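Local coordinates for protein N-terminal acetyltransferase B complex subunit MDM20 (Candida albicans, PDB 5K04) that probably serves as the non-catalytic, helical-repeat subunit of the NatB N-terminal acetyltransferase complex, wrapping the NAT3 chain that it accompanies, at residues H533-N538 and L576-Y581; D610-K615 and L649-P654; L445-T450 and K553-G558. All blocks are in the same frame, centred on the assembly; numbering follows the deposited sequence.

Contact 1: residues H533-N538 and L576-Y581; sequences HYLKTN and LKLLVY
Leu-535 turns CG away from its own carbonyl carbon (chi1 -59°) and then extends its chain, which carries both methyls across to the helix of residues 571-584. There Leu-578 has the same first torsion (-59°), and the two leucines meet at about a right angle, with CD2 of Leu-535 4.0 Å from CD2 of Leu-578. The other methyl does separate work: CD1 of Leu-535 lies 3.6 Å from CB of Tyr-581, one turn further along, and 3.8 Å from the backbone O of Leu-578. One branched side chain thus straddles two successive turns of its neighbour, a task suited to leucine because its fork offers two methyls. Tyr-581 lends its CB here, while its hydroxyl bonds to Glu-671 and Thr-520. The CA atoms of Leu-535 and Leu-578 are 7.3 Å apart, where helix 525-537 packs on helix 571-584 in the all-helical array; helix 506-521 also packs on Leu-578, through Ala-513 and Asn-509. No hydrogen bond joins the two segments, but just beyond them Lys-536 NZ forms a salt bridge with Glu-586 and bonds to O of Ser-582. Cohesion among the buried Leu-535, Leu-578 and Tyr-581 themselves therefore rests on dispersion and the exclusion of water.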
loop_
_atom_site.group_PDB
_atom_site.type_symbol
_atom_site.label_atom_id
_atom_site.label_comp_id
_atom_site.label_asym_id
_atom_site.label_seq_id
_atom_site.Cartn_x
_atom_site.Cartn_y
_atom_site.Cartn_z
ATOM N N HIS A 533 24.450 5.420 1.168
ATOM C CA HIS A 533 24.665 4.498 2.277
ATOM C C HIS A 533 23.527 3.483 2.410
ATOM O O HIS A 533 23.769 2.342 2.813
ATOM C CB HIS A 533 24.846 5.270 3.578
ATOM C CG HIS A 533 25.122 4.384 4.748
ATOM N ND1 HIS A 533 26.314 3.705 4.898
ATOM C CD2 HIS A 533 24.353 4.036 5.807
ATOM C CE1 HIS A 533 26.274 2.993 6.010
ATOM N NE2 HIS A 533 25.097 3.179 6.582
ATOM N N TYR A 534 22.292 3.869 2.067
ATOM C CA TYR A 534 21.191 2.903 2.039
ATOM C C TYR A 534 21.422 1.830 0.976
ATOM O O TYR A 534 21.166 0.643 1.213
ATOM C CB TYR A 534 19.862 3.625 1.783
ATOM C CG TYR A 534 18.696 2.683 1.570
ATOM C CD1 TYR A 534 18.010 2.131 2.651
ATOM C CD2 TYR A 534 18.281 2.331 0.297
ATOM C CE1 TYR A 534 16.948 1.252 2.469
ATOM C CE2 TYR A 534 17.219 1.454 0.108
ATOM C CZ TYR A 534 16.558 0.916 1.194
ATOM O OH TYR A 534 15.502 0.052 1.004
ATOM N N LEU A 535 21.898 2.232 -0.209
ATOM C CA LEU A 535 22.081 1.271 -1.299
ATOM C C LEU A 535 23.127 0.215 -0.946
ATOM O O LEU A 535 22.912 -0.983 -1.155
ATOM C CB LEU A 535 22.482 2.000 -2.582
ATOM C CG LEU A 535 21.563 3.070 -3.178
ATOM C CD1 LEU A 535 22.196 3.651 -4.436
ATOM C CD2 LEU A 535 20.219 2.508 -3.479
ATOM N N LYS A 536 24.282 0.647 -0.435
ATOM C CA LYS A 536 25.349 -0.284 -0.078
ATOM C C LYS A 536 24.976 -1.133 1.128
ATOM O O LYS A 536 25.510 -2.232 1.296
ATOM C CB LYS A 536 26.639 0.488 0.188
ATOM C CG LYS A 536 26.883 1.649 -0.785
ATOM C CD LYS A 536 26.949 1.192 -2.258
ATOM C CE LYS A 536 28.231 0.414 -2.545
ATOM N NZ LYS A 536 28.129 -0.413 -3.770
ATOM N N THR A 537 24.047 -0.648 1.955
ATOM C CA THR A 537 23.513 -1.433 3.065
ATOM C C THR A 537 22.518 -2.505 2.597
ATOM O O THR A 537 22.409 -3.563 3.226
ATOM C CB THR A 537 22.859 -0.477 4.070
ATOM O OG1 THR A 537 23.859 0.398 4.605
ATOM C CG2 THR A 537 22.205 -1.240 5.215
ATOM N N ASN A 538 21.791 -2.268 1.505
ATOM C CA ASN A 538 20.670 -3.126 1.136
ATOM C C ASN A 538 20.813 -3.651 -0.272
ATOM O O ASN A 538 19.824 -3.827 -0.993
ATOM C CB ASN A 538 19.350 -2.388 1.292
ATOM C CG ASN A 538 19.058 -2.089 2.719
ATOM O OD1 ASN A 538 18.620 -2.962 3.467
ATOM N ND2 ASN A 538 19.351 -0.858 3.134
ATOM N N LEU A 576 17.612 -0.147 -12.359
ATOM C CA LEU A 576 18.891 0.125 -12.999
ATOM C C LEU A 576 19.506 1.410 -12.472
ATOM O O LEU A 576 20.733 1.499 -12.320
ATOM C CB LEU A 576 18.710 0.193 -14.514
ATOM C CG LEU A 576 18.421 -1.148 -15.194
ATOM C CD1 LEU A 576 17.998 -0.939 -16.661
ATOM C CD2 LEU A 576 19.648 -2.034 -15.095
ATOM N N LYS A 577 18.670 2.421 -12.212
ATOM C CA LYS A 577 19.158 3.652 -11.606
ATOM C C LYS A 577 19.856 3.353 -10.291
ATOM O O LYS A 577 20.946 3.866 -10.022
ATOM C CB LYS A 577 18.006 4.635 -11.387
ATOM C CG LYS A 577 17.400 5.193 -12.675
ATOM C CD LYS A 577 18.439 5.864 -13.563
ATOM C CE LYS A 577 17.781 6.623 -14.717
ATOM N NZ LYS A 577 16.953 7.820 -14.289
ATOM N N LEU A 578 19.241 2.497 -9.465
ATOM C CA LEU A 578 19.821 2.175 -8.164
ATOM C C LEU A 578 21.107 1.375 -8.323
ATOM O O LEU A 578 22.067 1.580 -7.573
ATOM C CB LEU A 578 18.801 1.423 -7.314
ATOM C CG LEU A 578 17.514 2.221 -7.081
ATOM C CD1 LEU A 578 16.586 1.471 -6.145
ATOM C CD2 LEU A 578 17.826 3.600 -6.527
ATOM N N LEU A 579 21.155 0.480 -9.310
ATOM C CA LEU A 579 22.415 -0.183 -9.639
ATOM C C LEU A 579 23.468 0.830 -10.055
ATOM O O LEU A 579 24.603 0.800 -9.554
ATOM C CB LEU A 579 22.197 -1.212 -10.740
ATOM C CG LEU A 579 21.249 -2.339 -10.319
ATOM C CD1 LEU A 579 21.040 -3.335 -11.446
ATOM C CD2 LEU A 579 21.809 -3.040 -9.103
ATOM N N VAL A 580 23.104 1.750 -10.957
ATOM C CA VAL A 580 24.044 2.782 -11.401
ATOM C C VAL A 580 24.699 3.444 -10.197
ATOM O O VAL A 580 25.928 3.491 -10.076
ATOM C CB VAL A 580 23.338 3.826 -12.296
ATOM C CG1 VAL A 580 24.235 5.066 -12.496
ATOM C CG2 VAL A 580 22.978 3.238 -13.647
ATOM N N TYR A 581 23.880 3.957 -9.282
ATOM C CA TYR A 581 24.435 4.664 -8.135
ATOM C C TYR A 581 25.227 3.716 -7.242
ATOM O O TYR A 581 26.258 4.098 -6.683
ATOM C CB TYR A 581 23.311 5.373 -7.367
ATOM C CG TYR A 581 22.852 6.639 -8.070
ATOM C CD1 TYR A 581 23.542 7.840 -7.905
ATOM C CD2 TYR A 581 21.742 6.638 -8.899
ATOM C CE1 TYR A 581 23.139 9.009 -8.546
ATOM C CE2 TYR A 581 21.329 7.803 -9.541
ATOM C CZ TYR A 581 22.041 8.986 -9.370
ATOM O OH TYR A 581 21.630 10.135 -10.014
#

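Contact 2: residues D610-K615 and L649-P654; sequences DNLLYK and LKILIP
This is a small apolar contact between a helix and the turn that follows another, in the C-terminal part of the helical array. Leu-612, on helix 608-625, faces residues 649-654, where helix 646-649 gives way to a short 3-10 segment on the path to helix 661-682. Its CG stands opposite the backbone N (chi1 170°), which sends the branched end outward to the turn. A single methyl carries the touch: CD2 of Leu-612 is 4.0 Å from CD2 of Leu-649, and the two side chains cross at about a right angle. The same CD2 of Leu-612 also lies 4.3 Å from CD1 of Ile-651, a looser approach at the exposed margin. The backbone N of Leu-652 bonds to O of Leu-649 at 2.9 Å, keeping the turn compact, and the ends of Leu-649 and Ile-651 both reach the methyl of Leu-612. Leucine and isoleucine suit these places because their branched, wholly apolar side chains can meet without any polar group to satisfy. Leu-649 also touches Phe-609, and Ile-651 touches Val-608, both on helix 608-625, so the patch extends along that helix. With 99 Å² buried in all and no hydrogen bond across, the attraction is hydrophobic and weakly directional, fixing proximity more than exact orientation.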
loop_
_atom_site.group_PDB
_atom_site.type_symbol
_atom_site.label_atom_id
_atom_site.label_comp_id
_atom_site.label_asym_id
_atom_site.label_seq_id
_atom_site.Cartn_x
_atom_site.Cartn_y
_atom_site.Cartn_z
ATOM N N ASP A 610 15.955 4.546 -24.240
ATOM C CA ASP A 610 16.323 3.938 -22.966
ATOM C C ASP A 610 17.291 2.775 -23.159
ATOM O O ASP A 610 18.184 2.582 -22.331
ATOM C CB ASP A 610 15.075 3.492 -22.202
ATOM C CG ASP A 610 14.515 4.598 -21.298
ATOM O OD1 ASP A 610 15.258 5.554 -20.977
ATOM O OD2 ASP A 610 13.330 4.508 -20.904
ATOM N N ASN A 611 17.152 2.007 -24.246
ATOM C CA ASN A 611 18.134 0.956 -24.521
ATOM C C ASN A 611 19.525 1.548 -24.752
ATOM O O ASN A 611 20.525 0.996 -24.284
ATOM C CB ASN A 611 17.688 0.103 -25.717
ATOM C CG ASN A 611 16.820 -1.104 -25.291
ATOM O OD1 ASN A 611 16.996 -1.667 -24.201
ATOM N ND2 ASN A 611 15.883 -1.489 -26.144
ATOM N N LEU A 612 19.607 2.691 -25.448
ATOM C CA LEU A 612 20.893 3.350 -25.644
ATOM C C LEU A 612 21.427 3.928 -24.335
ATOM O O LEU A 612 22.612 3.779 -24.019
ATOM C CB LEU A 612 20.752 4.444 -26.695
ATOM C CG LEU A 612 21.915 5.420 -26.898
ATOM C CD1 LEU A 612 23.090 4.715 -27.543
ATOM C CD2 LEU A 612 21.457 6.599 -27.757
ATOM N N LEU A 613 20.560 4.584 -23.562
ATOM C CA LEU A 613 20.963 5.188 -22.295
ATOM C C LEU A 613 21.676 4.184 -21.395
ATOM O O LEU A 613 22.739 4.479 -20.829
ATOM C CB LEU A 613 19.728 5.760 -21.581
ATOM C CG LEU A 613 19.992 6.505 -20.251
ATOM C CD1 LEU A 613 20.839 7.763 -20.472
ATOM C CD2 LEU A 613 18.695 6.847 -19.503
ATOM N N TYR A 614 21.094 2.990 -21.238
ATOM C CA TYR A 614 21.627 2.045 -20.269
ATOM C C TYR A 614 22.821 1.286 -20.815
ATOM O O TYR A 614 23.665 0.836 -20.035
ATOM C CB TYR A 614 20.510 1.115 -19.783
ATOM C CG TYR A 614 19.557 1.906 -18.918
ATOM C CD1 TYR A 614 19.987 2.448 -17.699
ATOM C CD2 TYR A 614 18.253 2.176 -19.335
ATOM C CE1 TYR A 614 19.139 3.229 -16.914
ATOM C CE2 TYR A 614 17.394 2.952 -18.548
ATOM C CZ TYR A 614 17.839 3.474 -17.339
ATOM O OH TYR A 614 16.980 4.236 -16.571
ATOM N N LYS A 615 22.918 1.163 -22.141
ATOM C CA LYS A 615 24.170 0.728 -22.743
ATOM C C LYS A 615 25.271 1.769 -22.516
ATOM O O LYS A 615 26.390 1.421 -22.117
ATOM C CB LYS A 615 23.956 0.452 -24.230
ATOM C CG LYS A 615 25.193 -0.078 -24.946
ATOM C CD LYS A 615 24.843 -0.562 -26.361
ATOM C CE LYS A 615 26.081 -0.939 -27.170
ATOM N NZ LYS A 615 26.794 -2.135 -26.656
ATOM N N LEU A 649 21.634 11.530 -30.003
ATOM C CA LEU A 649 20.770 11.558 -28.830
ATOM C C LEU A 649 19.415 12.207 -29.094
ATOM O O LEU A 649 18.523 12.056 -28.263
ATOM C CB LEU A 649 21.485 12.279 -27.684
ATOM C CG LEU A 649 22.767 11.596 -27.200
ATOM C CD1 LEU A 649 23.545 12.513 -26.273
ATOM C CD2 LEU A 649 22.462 10.268 -26.511
ATOM N N LYS A 650 19.256 12.918 -30.223
ATOM C CA LYS A 650 17.982 13.502 -30.657
ATOM C C LYS A 650 16.835 12.505 -30.658
ATOM O O LYS A 650 15.671 12.913 -30.610
ATOM C CB LYS A 650 18.081 14.045 -32.086
ATOM C CG LYS A 650 18.692 15.391 -32.248
ATOM C CD LYS A 650 18.685 15.807 -33.721
ATOM C CE LYS A 650 19.242 14.705 -34.622
ATOM N NZ LYS A 650 19.460 15.156 -36.049
ATOM N N ILE A 651 17.128 11.209 -30.769
ATOM C CA ILE A 651 16.076 10.205 -30.764
ATOM C C ILE A 651 15.337 10.169 -29.446
ATOM O O ILE A 651 14.311 9.498 -29.336
ATOM C CB ILE A 651 16.644 8.810 -31.085
ATOM C CG1 ILE A 651 17.679 8.383 -30.042
ATOM C CG2 ILE A 651 17.265 8.789 -32.470
ATOM C CD1 ILE A 651 17.792 6.883 -29.916
ATOM N N LEU A 652 15.859 10.846 -28.422
ATOM C CA LEU A 652 15.093 11.026 -27.192
ATOM C C LEU A 652 13.891 11.938 -27.416
ATOM O O LEU A 652 12.943 11.911 -26.624
ATOM C CB LEU A 652 15.990 11.587 -26.083
ATOM C CG LEU A 652 16.404 13.067 -26.162
ATOM C CD1 LEU A 652 15.367 14.028 -25.539
ATOM C CD2 LEU A 652 17.770 13.274 -25.519
ATOM N N ILE A 653 13.911 12.734 -28.480
ATOM C CA ILE A 653 12.826 13.659 -28.779
ATOM C C ILE A 653 11.698 12.914 -29.481
ATOM O O ILE A 653 11.892 12.356 -30.573
ATOM C CB ILE A 653 13.316 14.835 -29.630
ATOM C CG1 ILE A 653 14.415 15.593 -28.889
ATOM C CG2 ILE A 653 12.154 15.770 -29.952
ATOM C CD1 ILE A 653 14.993 16.740 -29.702
ATOM N N PRO A 654 10.517 12.871 -28.885
ATOM C CA PRO A 654 9.395 12.209 -29.542
ATOM C C PRO A 654 8.839 13.090 -30.645
ATOM O O PRO A 654 8.906 14.321 -30.580
ATOM C CB PRO A 654 8.388 12.014 -28.406
ATOM C CG PRO A 654 8.697 13.129 -27.447
ATOM C CD PRO A 654 10.169 13.413 -27.557
#

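Contact 3: residues L445-T450 and K553-G558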
loop_
_atom_site.group_PDB
_atom_site.type_symbol
_atom_site.label_atom_id
_atom_site.label_comp_id
_atom_site.label_asym_id
_atom_site.label_seq_id
_atom_site.Cartn_x
_atom_site.Cartn_y
_atom_site.Cartn_z
ATOM N N LEU A 445 0.178 5.563 -3.967
ATOM C CA LEU A 445 -0.169 6.660 -4.883
ATOM C C LEU A 445 1.023 7.461 -5.405
ATOM O O LEU A 445 0.854 8.288 -6.311
ATOM C CB LEU A 445 -1.151 7.622 -4.184
ATOM C CG LEU A 445 -2.478 6.927 -3.835
ATOM C CD1 LEU A 445 -3.395 7.838 -3.026
ATOM C CD2 LEU A 445 -3.175 6.412 -5.124
ATOM N N ASN A 446 2.191 7.281 -4.808
ATOM C CA ASN A 446 3.499 7.785 -5.199
ATOM C C ASN A 446 3.696 7.979 -6.696
ATOM O O ASN A 446 4.211 9.002 -7.157
ATOM C CB ASN A 446 4.493 6.742 -4.712
ATOM C CG ASN A 446 5.832 7.237 -4.595
ATOM O OD1 ASN A 446 6.195 8.203 -5.246
ATOM N ND2 ASN A 446 6.629 6.564 -3.772
ATOM N N TYR A 447 3.369 6.916 -7.432
ATOM C CA TYR A 447 3.679 6.823 -8.846
ATOM C C TYR A 447 2.993 7.916 -9.654
ATOM O O TYR A 447 3.421 8.191 -10.780
ATOM C CB TYR A 447 3.274 5.445 -9.344
ATOM C CG TYR A 447 1.771 5.265 -9.519
ATOM C CD1 TYR A 447 1.144 5.616 -10.724
ATOM C CD2 TYR A 447 0.976 4.726 -8.500
ATOM C CE1 TYR A 447 -0.252 5.451 -10.907
ATOM C CE2 TYR A 447 -0.421 4.555 -8.680
ATOM C CZ TYR A 447 -1.024 4.927 -9.881
ATOM O OH TYR A 447 -2.376 4.759 -10.054
ATOM N N TYR A 448 1.934 8.538 -9.104
ATOM C CA TYR A 448 1.335 9.711 -9.736
ATOM C C TYR A 448 2.331 10.860 -9.862
ATOM O O TYR A 448 2.115 11.760 -10.676
ATOM C CB TYR A 448 0.094 10.187 -8.952
ATOM C CG TYR A 448 -1.182 9.430 -9.261
ATOM C CD1 TYR A 448 -1.937 9.717 -10.403
ATOM C CD2 TYR A 448 -1.628 8.428 -8.416
ATOM C CE1 TYR A 448 -3.108 9.015 -10.700
ATOM C CE2 TYR A 448 -2.782 7.714 -8.695
ATOM C CZ TYR A 448 -3.531 8.017 -9.836
ATOM O OH TYR A 448 -4.668 7.306 -10.095
ATOM N N LEU A 449 3.408 10.845 -9.077
ATOM C CA LEU A 449 4.440 11.872 -9.116
ATOM C C LEU A 449 5.605 11.501 -10.032
ATOM O O LEU A 449 6.609 12.224 -10.068
ATOM C CB LEU A 449 4.948 12.139 -7.703
ATOM C CG LEU A 449 3.887 12.530 -6.663
ATOM C CD1 LEU A 449 4.452 12.400 -5.248
ATOM C CD2 LEU A 449 3.383 13.967 -6.912
ATOM N N THR A 450 5.473 10.405 -10.781
ATOM C CA THR A 450 6.557 9.882 -11.614
ATOM C C THR A 450 7.219 10.968 -12.466
ATOM O O THR A 450 8.451 11.057 -12.525
ATOM C CB THR A 450 5.998 8.759 -12.496
ATOM O OG1 THR A 450 5.546 7.669 -11.670
ATOM C CG2 THR A 450 7.039 8.263 -13.508
ATOM N N LYS A 553 -6.511 1.458 -9.358
ATOM C CA LYS A 553 -7.933 1.146 -9.353
ATOM C C LYS A 553 -8.827 2.290 -8.899
ATOM O O LYS A 553 -9.927 2.444 -9.435
ATOM C CB LYS A 553 -8.194 -0.077 -8.449
ATOM C CG LYS A 553 -7.682 -1.402 -9.024
ATOM C CD LYS A 553 -7.783 -2.459 -7.958
ATOM C CE LYS A 553 -7.410 -3.829 -8.483
ATOM N NZ LYS A 553 -7.423 -4.836 -7.371
ATOM N N SER A 554 -8.393 3.089 -7.914
ATOM C CA SER A 554 -9.285 4.055 -7.273
ATOM C C SER A 554 -9.870 5.052 -8.264
ATOM O O SER A 554 -11.016 5.479 -8.099
ATOM C CB SER A 554 -8.545 4.782 -6.150
ATOM O OG SER A 554 -8.186 3.858 -5.139
ATOM N N GLU A 555 -9.122 5.423 -9.310
ATOM C CA GLU A 555 -9.666 6.365 -10.286
ATOM C C GLU A 555 -10.697 5.726 -11.204
ATOM O O GLU A 555 -11.277 6.434 -12.039
ATOM C CB GLU A 555 -8.526 6.997 -11.102
ATOM C CG GLU A 555 -8.001 6.183 -12.289
ATOM C CD GLU A 555 -6.891 5.221 -11.909
ATOM O OE1 GLU A 555 -6.947 4.692 -10.782
ATOM O OE2 GLU A 555 -5.971 4.984 -12.737
ATOM N N TRP A 556 -10.942 4.418 -11.050
ATOM C CA TRP A 556 -11.906 3.658 -11.842
ATOM C C TRP A 556 -13.101 3.198 -11.026
ATOM O O TRP A 556 -13.932 2.442 -11.543
ATOM C CB TRP A 556 -11.244 2.426 -12.464
ATOM C CG TRP A 556 -10.202 2.717 -13.504
ATOM C CD1 TRP A 556 -8.839 2.683 -13.341
ATOM C CD2 TRP A 556 -10.432 3.073 -14.873
ATOM N NE1 TRP A 556 -8.211 2.991 -14.521
ATOM C CE2 TRP A 556 -9.158 3.228 -15.484
ATOM C CE3 TRP A 556 -11.583 3.271 -15.644
ATOM C CZ2 TRP A 556 -9.007 3.599 -16.830
ATOM C CZ3 TRP A 556 -11.436 3.634 -16.990
ATOM C CH2 TRP A 556 -10.150 3.790 -17.566
ATOM N N ASN A 557 -13.194 3.618 -9.764
ATOM C CA ASN A 557 -14.231 3.130 -8.863
ATOM C C ASN A 557 -15.602 3.527 -9.381
ATOM O O ASN A 557 -15.886 4.713 -9.563
ATOM C CB ASN A 557 -14.008 3.686 -7.459
ATOM C CG ASN A 557 -14.630 2.824 -6.383
ATOM O OD1 ASN A 557 -14.117 1.758 -6.057
ATOM N ND2 ASN A 557 -15.737 3.289 -5.817
ATOM N N GLY A 558 -16.443 2.525 -9.650
ATOM C CA GLY A 558 -17.746 2.765 -10.229
ATOM C C GLY A 558 -17.740 2.899 -11.729
ATOM O O GLY A 558 -18.805 3.120 -12.323
HETATM O O HOH W 1 -3.336 5.300 -12.489
HETATM O O HOH W 2 -5.571 5.228 -8.630
#
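Two waters join the hydroxyls of Tyr-447 and Tyr-448 to the carboxylate of Glu-555. OH of Tyr-448 comes 3.5 Å from OE1 of Glu-555 without a direct hydrogen bond, the ring and carboxylate planes being 65° apart. Water instead spans the gap: one molecule, in the plane of the Tyr-448 ring at its edge, accepts from OH of Tyr-448 at 2.7 Å and donates to OE1 of Glu-555 at 2.6 Å. A second water donates to OH of Tyr-447 and to OE2 of Glu-555, each at 2.7 Å; OH of Tyr-448, 3.4 Å from this water, is at most a weak alternative that cannot be used together with both. Tyrosine suits both places, since a rigid ring carries its hydroxyl across to the waters beside Glu-555. Glu-555 puts CG between its backbone N and carbonyl carbon (chi1 83°) and bends at chi2, folding the carboxylate round. Its OE2 is shared with Lys-417, whose salt bridge probably stabilises the negative charge, and the Tyr-447 hydroxyl also bonds to O of Asp-551. Both segments are loops with short 3-10 turns that connect helices of the all-helical array; the sequence family, of the TPR clan, includes residues 445-450. Asn-557 bonds to Gln-53 of the NAT3 chain. Further out, NE1 of Trp-414 holds the carbonyl of Glu-555, the residue that bears the carboxylate.

Contacts 1 and 2 follow one another along the chain and are coupled in space: their centres are 23 Å apart, yet the segments touch where CE of Lys-577 lies 3.1 Å from OH of Tyr-614, and CB of Leu-576 lies 3.9 Å from CE1 of Tyr-614. Helix 571-584 thus lies between contact 1 and the helix of contact 2. Contact 3 stands apart, with centres about 27 Å from contact 1 and 28 Å from contact 2, though its segments alternate with those of contact 1 in sequence. Its water-bridged carboxylate contrasts with the apolar packing of the other two, and among the three it alone meets the NAT3 chain, probably the catalytic subunit.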